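Local coordinates for protein fatty acid biosynthesis transcriptional regulator (PDB 6JBX) that binds DNA as a MarR-family repressor of the pneumococcal fatty acid synthesis pathway, with acyl-ACP as co-repressor, at residues K84-R89 against T104-L109. Residues are numbered along the deposited sequence; the frame is centred on the assembly and turned at random.
Sequences KGYIER and TKKGRL. With nucleotides of chain D.
The hydroxyl OG1 of T104 donates to the carbonyl O of G85 at a short 2.5 Å and accepts the backbone N-H of G107 in a nearly straight bond (3.2 Å, 167°), with K106 N a weak third partner. T104 thus N-caps helix 105-125 while tying it to the turn after helix 71-84, which G85 ends in a Schellman motif. With chi1 at 68°, OG1 lies between the backbone N and carbonyl carbon, and CG2 packs against E88 CG. T104 N bonds to Y86 O at 3.0 Å from well above the carbonyl plane, and G107 CA lies 3.5 Å from the same oxygen, a CA-H...O contact. K106, extended beyond CG, runs obliquely over one face of the Y86 ring, its CD 4.2 Å from the centroid in a CH-pi contact. The tyrosine OH is hydrogen-bonded to D40 OD1, and I49 of helix 43-54 also packs on Y86. At the far end of 84-89, R89 meets a DNA backbone phosphate, DT6 of chain D, NE lying 2.8 Å from OP1 and NH2 giving OP2 a weak hydrogen bond; E82 pairs with its NH1. The arrangement brackets the base of the beta-hairpin wing in a MarR-type winged helix-turn-helix.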
# COMPACT_ATOMS: atom_id res chain seq x y z
N LYS A 84 17.07 -18.84 -1.69
CA LYS A 84 15.83 -19.57 -1.84
C LYS A 84 15.65 -20.05 -3.27
O LYS A 84 14.70 -20.71 -3.53
CB LYS A 84 14.65 -18.73 -1.36
CG LYS A 84 14.58 -18.55 0.15
CD LYS A 84 13.31 -17.94 0.67
CE LYS A 84 13.42 -16.44 0.77
NZ LYS A 84 12.24 -15.83 1.42
N GLY A 85 16.54 -19.70 -4.21
CA GLY A 85 16.53 -20.28 -5.54
C GLY A 85 15.71 -19.51 -6.58
O GLY A 85 15.37 -20.09 -7.64
N TYR A 86 15.45 -18.22 -6.35
CA TYR A 86 14.60 -17.42 -7.30
C TYR A 86 15.42 -16.54 -8.23
O TYR A 86 14.94 -16.16 -9.28
CB TYR A 86 13.61 -16.57 -6.51
CG TYR A 86 12.56 -17.40 -5.81
CD1 TYR A 86 11.44 -17.85 -6.48
CD2 TYR A 86 12.69 -17.73 -4.47
CE1 TYR A 86 10.47 -18.61 -5.84
CE2 TYR A 86 11.71 -18.47 -3.81
CZ TYR A 86 10.62 -18.96 -4.52
OH TYR A 86 9.64 -19.71 -3.90
N ILE A 87 16.64 -16.21 -7.85
CA ILE A 87 17.45 -15.34 -8.69
C ILE A 87 18.90 -15.85 -8.74
O ILE A 87 19.32 -16.66 -7.90
CB ILE A 87 17.45 -13.91 -8.13
CG1 ILE A 87 18.23 -13.85 -6.82
CG2 ILE A 87 16.02 -13.37 -8.00
CD1 ILE A 87 18.94 -12.57 -6.58
N GLU A 88 19.64 -15.35 -9.73
CA GLU A 88 21.08 -15.62 -9.84
C GLU A 88 21.82 -14.30 -10.04
O GLU A 88 21.34 -13.41 -10.76
CB GLU A 88 21.40 -16.55 -11.01
CG GLU A 88 21.04 -17.99 -10.71
CD GLU A 88 21.88 -19.09 -11.37
OE1 GLU A 88 22.88 -18.75 -12.06
OE2 GLU A 88 21.52 -20.29 -11.18
N ARG A 89 22.94 -14.19 -9.36
CA ARG A 89 23.86 -13.06 -9.50
C ARG A 89 24.97 -13.44 -10.49
O ARG A 89 25.53 -14.52 -10.37
CB ARG A 89 24.55 -12.73 -8.17
CG ARG A 89 23.73 -11.97 -7.16
CD ARG A 89 24.65 -11.72 -5.96
NE ARG A 89 24.14 -10.73 -5.04
CZ ARG A 89 23.56 -11.00 -3.88
NH1 ARG A 89 23.28 -12.26 -3.55
NH2 ARG A 89 23.31 -10.01 -3.04
N THR A 104 15.88 -17.15 -11.95
CA THR A 104 15.93 -18.58 -12.21
C THR A 104 14.60 -19.00 -12.85
O THR A 104 13.69 -18.18 -13.03
CB THR A 104 16.19 -19.38 -10.92
OG1 THR A 104 15.07 -19.30 -10.03
CG2 THR A 104 17.45 -18.94 -10.20
N LYS A 105 14.48 -20.26 -13.18
CA LYS A 105 13.23 -20.77 -13.70
C LYS A 105 12.16 -20.63 -12.63
O LYS A 105 11.02 -20.36 -12.95
CB LYS A 105 13.35 -22.25 -14.11
CG LYS A 105 12.06 -22.83 -14.70
CD LYS A 105 11.37 -21.91 -15.72
CE LYS A 105 9.86 -21.79 -15.57
NZ LYS A 105 9.27 -20.72 -16.43
N LYS A 106 12.54 -20.83 -11.38
CA LYS A 106 11.59 -20.76 -10.30
C LYS A 106 11.11 -19.31 -10.19
O LYS A 106 9.93 -19.07 -10.04
CB LYS A 106 12.21 -21.30 -9.01
CG LYS A 106 11.23 -21.56 -7.87
CD LYS A 106 11.90 -22.06 -6.59
CE LYS A 106 10.90 -22.55 -5.56
NZ LYS A 106 11.53 -22.73 -4.23
N GLY A 107 12.03 -18.38 -10.27
CA GLY A 107 11.73 -16.96 -10.27
C GLY A 107 10.74 -16.58 -11.36
O GLY A 107 9.78 -15.90 -11.09
N ARG A 108 10.97 -17.05 -12.58
CA ARG A 108 10.07 -16.78 -13.70
C ARG A 108 8.68 -17.33 -13.38
O ARG A 108 7.65 -16.63 -13.65
CB ARG A 108 10.63 -17.36 -15.00
CG ARG A 108 11.87 -16.61 -15.50
CD ARG A 108 12.34 -16.95 -16.92
NE ARG A 108 12.71 -18.34 -17.11
CZ ARG A 108 13.90 -18.87 -16.85
NH1 ARG A 108 14.88 -18.10 -16.40
NH2 ARG A 108 14.10 -20.16 -16.98
N LEU A 109 8.62 -18.51 -12.75
CA LEU A 109 7.31 -19.13 -12.45
C LEU A 109 6.52 -18.26 -11.47
O LEU A 109 5.35 -18.03 -11.68
CB LEU A 109 7.49 -20.52 -11.83
CG LEU A 109 7.59 -21.71 -12.80
CD1 LEU A 109 7.48 -23.01 -12.00
CD2 LEU A 109 6.51 -21.65 -13.87
P DT D 6 26.09 -7.74 -3.91
OP1 DT D 6 26.27 -9.12 -4.36
OP2 DT D 6 24.77 -7.09 -3.77
O5' DT D 6 26.85 -7.63 -2.52
C5' DT D 6 28.20 -8.07 -2.42
C4' DT D 6 28.69 -7.73 -1.04
O4' DT D 6 28.63 -6.31 -0.85
C3' DT D 6 27.81 -8.32 0.07
O3' DT D 6 28.57 -9.35 0.66
C2' DT D 6 27.62 -7.17 1.05
C1' DT D 6 28.57 -6.10 0.53
N1 DT D 6 28.11 -4.73 0.73
C2 DT D 6 28.71 -4.00 1.73
O2 DT D 6 29.59 -4.44 2.44
N3 DT D 6 28.24 -2.72 1.86
C4 DT D 6 27.26 -2.11 1.10
O4 DT D 6 26.93 -0.95 1.33
C5 DT D 6 26.65 -2.95 0.10
C7 DT D 6 25.56 -2.39 -0.75
C6 DT D 6 27.11 -4.20 -0.04
O HOH W 1 12.16 -21.40 -2.32